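Local coordinates for protein citrate lyase, subunit 1 (PDB 6HXI) that probably forms, with its partner subunit, an ATP citrate lyase that converts citrate, CoA and ATP into acetyl-CoA, oxaloacetate, ADP and phosphate, at residues 304-312 with 345-353; 334-342 with 405-416. All coordinates share one frame; numbering follows the deposited sequence.

Both interactions lie in the citrate-binding region of the chain, their centres about 17 Å apart. Along the chain their segments alternate: strand 334-338 of interaction 2 comes between the two segments of interaction 1 and is followed by helix 348-361. The two contacts touch directly, F352 CE1 packing 3.9 Å from I338 CG2. Interaction 1 forms part of the wall of the ligand site, gripping citrate and lying against the thiol arm of coenzyme A. Interaction 2 stands one step back: the side chain of A341 is about 5 Å from citrate and about 10 Å from coenzyme A, while the rest of the contact runs back along the parallel sheet.

Interaction 1 (304-312 with 345-353); sequences EYSGDPNTE and FTDVAKTFK. With COA (coenzyme A), chain G; FLC (citrate anion), chain M.
D308, in the loop between strand 301-306 and helix 311-325, is hydrogen-bonded twice to the residues just before helix 348-361. D308 N donates to T346 OG1 (3.1 Å), and D347 N answers with a nearly straight bond (177°) to D308 OD1 at 2.8 Å, arriving from above the carboxylate plane. With chi1 at -166°, D308 lays its OD1 alongside the F345-D347 backbone. D347 is the helix N-cap, its OD1 accepting weakly from A349 N and K350 N. T311 OG1 donates to K350 O at 2.7 Å, and one water bridges Y305 OH and T351 OG1.

Among the apolar contacts, D308 CB lies obliquely against the F345 ring, and P309 CD is 4.1 Å from both T346 CG2 and T351 CG2.

Both segments hold citrate. F345 N and T346 N both donate to OB1, which sits over one face of the F345 ring; G307 N gives a bond to OHB, which donates to T346 OG1 at 2.7 Å. Coenzyme A meets the same ring at its edge through C2P, 3.8 Å from F345 CE1.

T346 OG1 thus accepts from both D308 N and citrate OHB, so the bonds that tie the loops together also fix the hydroxyl facing the ligand.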
loop_
_atom_site.group_PDB
_atom_site.type_symbol
_atom_site.label_atom_id
_atom_site.label_comp_id
_atom_site.label_asym_id
_atom_site.label_seq_id
_atom_site.Cartn_x
_atom_site.Cartn_y
_atom_site.Cartn_z
ATOM N N GLU C 304 55.334 13.369 -1.012
ATOM C CA GLU C 304 54.854 12.107 -1.559
ATOM C C GLU C 304 53.363 11.937 -1.236
ATOM O O GLU C 304 52.928 12.210 -0.119
ATOM C CB GLU C 304 55.662 10.979 -0.875
ATOM C CG GLU C 304 55.485 9.594 -1.430
ATOM C CD GLU C 304 54.472 8.748 -0.688
ATOM O OE1 GLU C 304 54.769 8.276 0.434
ATOM O OE2 GLU C 304 53.367 8.558 -1.237
ATOM N N TYR C 305 52.600 11.490 -2.222
ATOM C CA TYR C 305 51.191 11.107 -2.118
ATOM C C TYR C 305 51.028 9.836 -2.955
ATOM O O TYR C 305 51.598 9.735 -4.039
ATOM C CB TYR C 305 50.216 12.227 -2.540
ATOM C CG TYR C 305 50.104 12.439 -4.031
ATOM C CD1 TYR C 305 51.003 13.259 -4.709
ATOM C CD2 TYR C 305 49.090 11.834 -4.766
ATOM C CE1 TYR C 305 50.902 13.457 -6.083
ATOM C CE2 TYR C 305 48.990 12.007 -6.145
ATOM C CZ TYR C 305 49.893 12.828 -6.798
ATOM O OH TYR C 305 49.798 12.991 -8.152
ATOM N N SER C 306 50.335 8.839 -2.426
ATOM C CA SER C 306 50.100 7.565 -3.107
ATOM C C SER C 306 48.959 6.852 -2.408
ATOM O O SER C 306 48.299 7.448 -1.573
ATOM C CB SER C 306 51.363 6.707 -3.082
ATOM O OG SER C 306 51.746 6.498 -1.734
ATOM N N GLY C 307 48.728 5.602 -2.756
ATOM C CA GLY C 307 47.671 4.800 -2.141
ATOM C C GLY C 307 46.272 5.286 -2.447
ATOM O O GLY C 307 45.377 5.184 -1.605
ATOM N N ASP C 308 46.086 5.815 -3.663
ATOM C CA ASP C 308 44.826 6.347 -4.205
ATOM C C ASP C 308 44.105 7.344 -3.263
ATOM O O ASP C 308 42.998 7.035 -2.800
ATOM C CB ASP C 308 43.881 5.223 -4.669
ATOM C CG ASP C 308 42.707 5.674 -5.548
ATOM O OD1 ASP C 308 42.838 6.724 -6.252
ATOM O OD2 ASP C 308 41.671 4.964 -5.565
ATOM N N PRO C 309 44.687 8.551 -2.986
ATOM C CA PRO C 309 43.968 9.528 -2.148
ATOM C C PRO C 309 42.817 10.174 -2.918
ATOM O O PRO C 309 42.927 10.341 -4.132
ATOM C CB PRO C 309 45.047 10.556 -1.784
ATOM C CG PRO C 309 46.094 10.439 -2.819
ATOM C CD PRO C 309 45.999 9.080 -3.449
ATOM N N ASN C 310 41.710 10.540 -2.222
ATOM C CA ASN C 310 40.572 11.181 -2.873
ATOM C C ASN C 310 40.859 12.641 -3.249
ATOM O O ASN C 310 41.883 13.197 -2.845
ATOM C CB ASN C 310 39.281 11.048 -2.040
ATOM C CG ASN C 310 39.313 11.677 -0.664
ATOM O OD1 ASN C 310 39.746 12.820 -0.467
ATOM N ND2 ASN C 310 38.779 10.960 0.316
ATOM N N THR C 311 39.941 13.254 -4.024
ATOM C CA THR C 311 40.004 14.643 -4.489
ATOM C C THR C 311 40.226 15.655 -3.350
ATOM O O THR C 311 41.067 16.533 -3.476
ATOM C CB THR C 311 38.745 14.955 -5.310
ATOM O OG1 THR C 311 38.715 14.063 -6.411
ATOM C CG2 THR C 311 38.705 16.397 -5.818
ATOM N N GLU C 312 39.463 15.526 -2.264
ATOM C CA GLU C 312 39.523 16.386 -1.083
ATOM C C GLU C 312 40.899 16.312 -0.439
ATOM O O GLU C 312 41.466 17.359 -0.129
ATOM C CB GLU C 312 38.406 15.990 -0.100
ATOM C CG GLU C 312 38.338 16.774 1.198
ATOM C CD GLU C 312 37.474 16.082 2.236
ATOM O OE1 GLU C 312 38.030 15.557 3.228
ATOM O OE2 GLU C 312 36.244 15.997 2.019
ATOM N N PHE C 345 47.005 2.041 -9.400
ATOM C CA PHE C 345 45.622 2.149 -8.950
ATOM C C PHE C 345 45.187 3.558 -8.576
ATOM O O PHE C 345 43.988 3.819 -8.618
ATOM C CB PHE C 345 45.310 1.148 -7.820
ATOM C CG PHE C 345 46.011 1.355 -6.494
ATOM C CD1 PHE C 345 47.298 0.855 -6.280
ATOM C CD2 PHE C 345 45.367 1.999 -5.444
ATOM C CE1 PHE C 345 47.935 1.025 -5.038
ATOM C CE2 PHE C 345 46.007 2.177 -4.210
ATOM C CZ PHE C 345 47.281 1.684 -4.014
ATOM N N THR C 346 46.120 4.454 -8.214
ATOM C CA THR C 346 45.818 5.856 -7.898
ATOM C C THR C 346 45.114 6.444 -9.093
ATOM O O THR C 346 45.642 6.396 -10.206
ATOM C CB THR C 346 47.102 6.615 -7.541
ATOM O OG1 THR C 346 47.662 6.058 -6.344
ATOM C CG2 THR C 346 46.884 8.133 -7.345
ATOM N N ASP C 347 43.896 6.936 -8.882
ATOM C CA ASP C 347 43.100 7.545 -9.943
ATOM C C ASP C 347 43.655 8.938 -10.310
ATOM O O ASP C 347 43.623 9.859 -9.495
ATOM C CB ASP C 347 41.622 7.623 -9.518
ATOM C CG ASP C 347 40.675 7.668 -10.698
ATOM O OD1 ASP C 347 40.680 8.690 -11.430
ATOM O OD2 ASP C 347 39.946 6.672 -10.908
ATOM N N VAL C 348 44.160 9.090 -11.533
ATOM C CA VAL C 348 44.774 10.357 -11.958
ATOM C C VAL C 348 43.722 11.470 -12.150
ATOM O O VAL C 348 44.026 12.643 -11.928
ATOM C CB VAL C 348 45.687 10.163 -13.201
ATOM C CG1 VAL C 348 46.403 11.465 -13.585
ATOM C CG2 VAL C 348 46.701 9.041 -12.973
ATOM N N ALA C 349 42.491 11.097 -12.543
ATOM C CA ALA C 349 41.391 12.033 -12.758
ATOM C C ALA C 349 40.950 12.668 -11.458
ATOM O O ALA C 349 40.774 13.886 -11.421
ATOM C CB ALA C 349 40.216 11.332 -13.414
ATOM N N LYS C 350 40.724 11.839 -10.403
ATOM C CA LYS C 350 40.275 12.263 -9.061
ATOM C C LYS C 350 41.353 13.071 -8.341
ATOM O O LYS C 350 41.040 14.106 -7.746
ATOM C CB LYS C 350 39.875 11.050 -8.187
ATOM C CG LYS C 350 38.666 10.281 -8.682
ATOM C CD LYS C 350 38.352 9.110 -7.764
ATOM C CE LYS C 350 37.297 8.218 -8.369
ATOM N NZ LYS C 350 37.019 7.030 -7.519
ATOM N N THR C 351 42.626 12.590 -8.383
ATOM C CA THR C 351 43.754 13.280 -7.740
ATOM C C THR C 351 44.022 14.623 -8.430
ATOM O O THR C 351 44.069 15.648 -7.740
ATOM C CB THR C 351 45.019 12.407 -7.641
ATOM O OG1 THR C 351 45.493 12.072 -8.936
ATOM C CG2 THR C 351 44.825 11.170 -6.790
ATOM N N PHE C 352 44.151 14.626 -9.795
ATOM C CA PHE C 352 44.395 15.865 -10.540
ATOM C C PHE C 352 43.212 16.820 -10.477
ATOM O O PHE C 352 43.434 18.014 -10.609
ATOM C CB PHE C 352 44.861 15.612 -11.981
ATOM C CG PHE C 352 46.328 15.252 -12.123
ATOM C CD1 PHE C 352 47.096 14.915 -11.008
ATOM C CD2 PHE C 352 46.938 15.242 -13.369
ATOM C CE1 PHE C 352 48.439 14.578 -11.138
ATOM C CE2 PHE C 352 48.285 14.908 -13.497
ATOM C CZ PHE C 352 49.028 14.588 -12.379
ATOM N N LYS C 353 41.988 16.334 -10.182
ATOM C CA LYS C 353 40.839 17.220 -9.983
ATOM C C LYS C 353 41.076 18.079 -8.733
ATOM O O LYS C 353 40.754 19.261 -8.759
ATOM C CB LYS C 353 39.512 16.446 -9.871
ATOM C CG LYS C 353 38.308 17.346 -9.617
ATOM C CD LYS C 353 37.001 16.728 -10.042
ATOM C CE LYS C 353 35.945 17.788 -10.272
ATOM N NZ LYS C 353 35.294 18.227 -9.012
HETATM N N1A COA G . 30.971 1.470 10.828
HETATM C C2A COA G . 32.109 1.112 11.434
HETATM N N3A COA G . 33.305 0.857 10.887
HETATM C C4A COA G . 33.253 0.940 9.549
HETATM C C5A COA G . 32.152 1.288 8.785
HETATM C C6A COA G . 30.967 1.600 9.480
HETATM N N6A COA G . 29.860 2.043 8.886
HETATM N N7A COA G . 32.438 1.173 7.433
HETATM C C8A COA G . 33.685 0.777 7.409
HETATM N N9A COA G . 34.242 0.608 8.652
HETATM C C1B COA G . 35.590 0.141 8.971
HETATM C C2B COA G . 35.974 -1.213 8.387
HETATM O O2B COA G . 35.468 -2.284 9.187
HETATM C C3B COA G . 37.502 -1.115 8.443
HETATM O O3B COA G . 38.011 -1.380 9.769
HETATM P P3B COA G . 39.476 -1.940 10.058
HETATM O O7A COA G . 40.434 -1.033 9.363
HETATM O O8A COA G . 39.620 -1.944 11.538
HETATM O O9A COA G . 39.480 -3.390 9.541
HETATM C C4B COA G . 37.787 0.377 8.233
HETATM O O4B COA G . 36.535 1.059 8.459
HETATM C C5B COA G . 38.345 0.745 6.882
HETATM O O5B COA G . 37.583 0.036 5.885
HETATM P P1A COA G . 38.307 -0.666 4.599
HETATM O O1A COA G . 37.375 -1.013 3.496
HETATM O O2A COA G . 39.210 -1.819 5.009
HETATM O O3A COA G . 39.203 0.600 4.224
HETATM P P2A COA G . 40.126 1.152 3.051
HETATM O O4A COA G . 39.308 1.921 2.093
HETATM O O5A COA G . 41.136 2.046 3.733
HETATM O O6A COA G . 40.830 -0.126 2.345
HETATM C CBP COA G . 43.125 -0.614 1.676
HETATM C CCP COA G . 42.085 -0.663 2.801
HETATM C CDP COA G . 44.430 -1.226 2.204
HETATM C CEP COA G . 42.653 -1.409 0.442
HETATM C CAP COA G . 43.350 0.870 1.272
HETATM O OAP COA G . 43.512 1.693 2.413
HETATM C C9P COA G . 44.478 1.147 0.287
HETATM O O9P COA G . 44.295 0.976 -0.921
HETATM N N8P COA G . 45.637 1.589 0.802
HETATM C C7P COA G . 46.831 1.803 -0.004
HETATM C C6P COA G . 47.938 0.860 0.381
HETATM C C5P COA G . 49.216 1.138 -0.376
HETATM O O5P COA G . 49.486 2.274 -0.762
HETATM N N4P COA G . 50.002 0.088 -0.613
HETATM C C3P COA G . 51.212 0.170 -1.420
HETATM C C2P COA G . 50.929 0.116 -2.907
HETATM S S1P COA G . 52.555 0.023 -3.706
HETATM C CAC FLC M . 51.336 6.174 -7.637
HETATM C CA FLC M . 51.837 5.098 -6.682
HETATM C CB FLC M . 50.806 4.066 -6.191
HETATM C CBC FLC M . 50.108 3.446 -7.423
HETATM C CG FLC M . 51.490 2.982 -5.341
HETATM C CGC FLC M . 52.848 3.342 -4.747
HETATM O OA1 FLC M . 50.305 6.817 -7.299
HETATM O OA2 FLC M . 52.013 6.397 -8.681
HETATM O OB1 FLC M . 48.885 3.657 -7.542
HETATM O OB2 FLC M . 50.811 2.778 -8.213
HETATM O OG1 FLC M . 52.875 3.911 -3.639
HETATM O OG2 FLC M . 53.877 3.060 -5.408
HETATM O OHB FLC M . 49.842 4.716 -5.373
HETATM O O HOH W 1 48.082 11.437 -9.524
#

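Interaction 2 (334-342 with 405-416); sequences KVLLIGGAI and PETHMTRIVPLA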
loop_
_atom_site.group_PDB
_atom_site.type_symbol
_atom_site.label_atom_id
_atom_site.label_comp_id
_atom_site.label_asym_id
_atom_site.label_seq_id
_atom_site.Cartn_x
_atom_site.Cartn_y
_atom_site.Cartn_z
ATOM N N LYS C 334 59.775 30.391 -9.670
ATOM C CA LYS C 334 59.750 29.142 -8.912
ATOM C C LYS C 334 59.193 28.052 -9.816
ATOM O O LYS C 334 58.391 28.349 -10.696
ATOM C CB LYS C 334 58.919 29.276 -7.625
ATOM C CG LYS C 334 59.705 29.906 -6.492
ATOM C CD LYS C 334 58.863 30.201 -5.277
ATOM C CE LYS C 334 59.732 30.800 -4.197
ATOM N NZ LYS C 334 58.934 31.301 -3.055
ATOM N N VAL C 335 59.628 26.807 -9.630
ATOM C CA VAL C 335 59.148 25.680 -10.436
ATOM C C VAL C 335 58.362 24.650 -9.592
ATOM O O VAL C 335 58.811 24.272 -8.505
ATOM C CB VAL C 335 60.313 25.042 -11.237
ATOM C CG1 VAL C 335 59.879 23.758 -11.909
ATOM C CG2 VAL C 335 60.873 26.012 -12.274
ATOM N N LEU C 336 57.169 24.221 -10.096
ATOM C CA LEU C 336 56.314 23.183 -9.494
ATOM C C LEU C 336 56.333 21.919 -10.369
ATOM O O LEU C 336 55.828 21.941 -11.491
ATOM C CB LEU C 336 54.861 23.652 -9.230
ATOM C CG LEU C 336 53.868 22.609 -8.603
ATOM C CD1 LEU C 336 54.403 21.975 -7.278
ATOM C CD2 LEU C 336 52.489 23.218 -8.384
ATOM N N LEU C 337 56.919 20.826 -9.833
ATOM C CA LEU C 337 57.033 19.549 -10.535
ATOM C C LEU C 337 56.009 18.544 -10.035
ATOM O O LEU C 337 56.167 17.972 -8.958
ATOM C CB LEU C 337 58.468 18.990 -10.447
ATOM C CG LEU C 337 59.596 19.910 -10.947
ATOM C CD1 LEU C 337 60.939 19.403 -10.494
ATOM C CD2 LEU C 337 59.588 20.030 -12.461
ATOM N N ILE C 338 54.941 18.366 -10.818
ATOM C CA ILE C 338 53.839 17.432 -10.549
ATOM C C ILE C 338 54.120 16.166 -11.335
ATOM O O ILE C 338 53.659 15.990 -12.468
ATOM C CB ILE C 338 52.436 18.046 -10.846
ATOM C CG1 ILE C 338 52.334 19.519 -10.315
ATOM C CG2 ILE C 338 51.331 17.116 -10.267
ATOM C CD1 ILE C 338 51.035 20.253 -10.536
ATOM N N GLY C 339 54.925 15.306 -10.738
ATOM C CA GLY C 339 55.346 14.080 -11.399
ATOM C C GLY C 339 54.834 12.802 -10.788
ATOM O O GLY C 339 53.930 12.812 -9.949
ATOM N N GLY C 340 55.433 11.709 -11.229
ATOM C CA GLY C 340 55.121 10.374 -10.760
ATOM C C GLY C 340 55.300 9.336 -11.841
ATOM O O GLY C 340 55.491 9.666 -13.017
ATOM N N ALA C 341 55.223 8.067 -11.438
ATOM C CA ALA C 341 55.323 6.947 -12.360
ATOM C C ALA C 341 53.959 6.713 -13.004
ATOM O O ALA C 341 53.050 7.529 -12.848
ATOM C CB ALA C 341 55.771 5.692 -11.610
ATOM N N ILE C 342 53.822 5.613 -13.741
ATOM C CA ILE C 342 52.550 5.204 -14.322
ATOM C C ILE C 342 51.885 4.446 -13.164
ATOM O O ILE C 342 52.397 3.403 -12.773
ATOM C CB ILE C 342 52.732 4.341 -15.599
ATOM C CG1 ILE C 342 53.534 5.102 -16.687
ATOM C CG2 ILE C 342 51.351 3.855 -16.129
ATOM C CD1 ILE C 342 54.156 4.190 -17.774
ATOM N N PRO C 405 52.822 9.055 -20.298
ATOM C CA PRO C 405 53.754 7.906 -20.301
ATOM C C PRO C 405 54.767 7.846 -21.442
ATOM O O PRO C 405 55.714 7.072 -21.345
ATOM C CB PRO C 405 52.813 6.690 -20.332
ATOM C CG PRO C 405 51.492 7.198 -19.829
ATOM C CD PRO C 405 51.418 8.594 -20.372
ATOM N N GLU C 406 54.572 8.644 -22.511
ATOM C CA GLU C 406 55.466 8.721 -23.681
ATOM C C GLU C 406 56.800 9.429 -23.349
ATOM O O GLU C 406 57.833 9.154 -23.971
ATOM C CB GLU C 406 54.747 9.372 -24.888
ATOM C CG GLU C 406 54.485 10.878 -24.786
ATOM C CD GLU C 406 53.468 11.385 -23.772
ATOM O OE1 GLU C 406 53.553 12.579 -23.398
ATOM O OE2 GLU C 406 52.580 10.601 -23.363
ATOM N N THR C 407 56.761 10.345 -22.365
ATOM C CA THR C 407 57.908 11.098 -21.860
ATOM C C THR C 407 58.499 10.264 -20.732
ATOM O O THR C 407 57.752 9.699 -19.913
ATOM C CB THR C 407 57.434 12.466 -21.332
ATOM O OG1 THR C 407 56.748 13.156 -22.369
ATOM C CG2 THR C 407 58.563 13.322 -20.801
ATOM N N HIS C 408 59.839 10.199 -20.686
ATOM C CA HIS C 408 60.586 9.497 -19.648
ATOM C C HIS C 408 60.246 10.148 -18.293
ATOM O O HIS C 408 60.163 11.371 -18.202
ATOM C CB HIS C 408 62.093 9.525 -19.983
ATOM C CG HIS C 408 62.995 9.079 -18.878
ATOM N ND1 HIS C 408 62.739 7.924 -18.150
ATOM C CD2 HIS C 408 64.137 9.642 -18.420
ATOM C CE1 HIS C 408 63.715 7.836 -17.258
ATOM N NE2 HIS C 408 64.594 8.837 -17.395
ATOM N N MET C 409 59.977 9.331 -17.277
ATOM C CA MET C 409 59.518 9.780 -15.947
ATOM C C MET C 409 60.159 11.077 -15.429
ATOM O O MET C 409 59.449 12.032 -15.109
ATOM C CB MET C 409 59.650 8.672 -14.891
ATOM C CG MET C 409 58.912 8.994 -13.600
ATOM S SD MET C 409 59.126 7.751 -12.317
ATOM C CE MET C 409 60.702 8.213 -11.654
ATOM N N THR C 410 61.487 11.119 -15.392
ATOM C CA THR C 410 62.215 12.238 -14.810
ATOM C C THR C 410 62.676 13.302 -15.837
ATOM O O THR C 410 63.482 14.168 -15.477
ATOM C CB THR C 410 63.360 11.678 -13.949
ATOM O OG1 THR C 410 63.940 12.743 -13.206
ATOM C CG2 THR C 410 64.419 10.936 -14.757
ATOM N N ARG C 411 62.120 13.276 -17.075
ATOM C CA ARG C 411 62.484 14.223 -18.127
ATOM C C ARG C 411 62.025 15.667 -17.841
ATOM O O ARG C 411 62.630 16.605 -18.364
ATOM C CB ARG C 411 62.002 13.742 -19.503
ATOM C CG ARG C 411 62.951 14.093 -20.651
ATOM C CD ARG C 411 62.312 13.868 -22.014
ATOM N NE ARG C 411 62.116 12.445 -22.329
ATOM C CZ ARG C 411 61.323 11.986 -23.297
ATOM N NH1 ARG C 411 60.632 12.830 -24.055
ATOM N NH2 ARG C 411 61.214 10.681 -23.510
ATOM N N ILE C 412 60.980 15.848 -16.992
ATOM C CA ILE C 412 60.476 17.184 -16.632
ATOM C C ILE C 412 61.446 17.934 -15.695
ATOM O O ILE C 412 61.347 19.156 -15.575
ATOM C CB ILE C 412 59.016 17.198 -16.099
ATOM C CG1 ILE C 412 58.818 16.265 -14.864
ATOM C CG2 ILE C 412 58.018 16.891 -17.226
ATOM C CD1 ILE C 412 57.804 16.789 -13.845
ATOM N N VAL C 413 62.384 17.207 -15.048
ATOM C CA VAL C 413 63.384 17.800 -14.155
ATOM C C VAL C 413 64.404 18.634 -14.969
ATOM O O VAL C 413 64.452 19.844 -14.731
ATOM C CB VAL C 413 64.041 16.784 -13.179
ATOM C CG1 VAL C 413 65.173 17.425 -12.377
ATOM C CG2 VAL C 413 62.999 16.189 -12.244
ATOM N N PRO C 414 65.172 18.075 -15.950
ATOM C CA PRO C 414 66.102 18.927 -16.723
ATOM C C PRO C 414 65.391 19.990 -17.562
ATOM O O PRO C 414 65.911 21.089 -17.705
ATOM C CB PRO C 414 66.850 17.927 -17.608
ATOM C CG PRO C 414 66.644 16.600 -16.957
ATOM C CD PRO C 414 65.269 16.674 -16.399
ATOM N N LEU C 415 64.178 19.677 -18.061
ATOM C CA LEU C 415 63.308 20.571 -18.846
ATOM C C LEU C 415 62.947 21.857 -18.062
ATOM O O LEU C 415 62.773 22.925 -18.661
ATOM C CB LEU C 415 62.016 19.800 -19.233
ATOM C CG LEU C 415 61.643 19.681 -20.736
ATOM C CD1 LEU C 415 62.745 18.995 -21.572
ATOM C CD2 LEU C 415 60.341 18.906 -20.902
ATOM N N ALA C 416 62.862 21.740 -16.728
ATOM C CA ALA C 416 62.525 22.834 -15.818
ATOM C C ALA C 416 63.741 23.539 -15.191
ATOM O O ALA C 416 63.673 24.744 -14.931
ATOM C CB ALA C 416 61.617 22.312 -14.719
#
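V335 and L337 press from strand 334-338 onto one side of helix 412-417, which runs almost antiparallel to it: the axes of segments 334-338 and 412-416 make 167° and approach to 9.7 Å. V335 CG1 meets the methyl of A416, CB, at 3.6 Å. The two branches of L337 divide the helix surface between them. CD2 fits among A416 CB, I412 CD1 and the carbonyl oxygen of I412, whereas CD1 reaches V413 CG2 at 4.2 Å, those two side chains crossing at about a right angle. I412 holds CG1 between its backbone N and carbonyl carbon (chi1 56°), and its CD1 extends to L337 CD2 at 3.9 Å and also approaches the G339 backbone.

Beyond the strand the chain passes through G339 and G340, where M409 takes over. Its side chain is extended as far as SD and then bends (chi3 81°); CG lies 3.5 Å from G340 O, and SD rests 3.9 Å from A341 CA, close to the A341 methyl as well. An alanine in place of M409 would lack this reach, and would probably leave A341 without its sulfur neighbour and open a gap beside G340. At the far end I342 CD1 touches P405 CB at 3.8 Å, again crosswise.

Helix 280-292 packs against M409 and V413, and M181 of the Succinyl-CoA ligase alpha subunit chain also touches M409. R376 bonds both G340 O and T407 O, linking the two segments through a third residue.

No direct hydrogen bond joins the two segments. Across them the helix meets strand 334-338 through aliphatic side chains, and the apolar contact continues through M409 to the loop that carries A341 beside citrate.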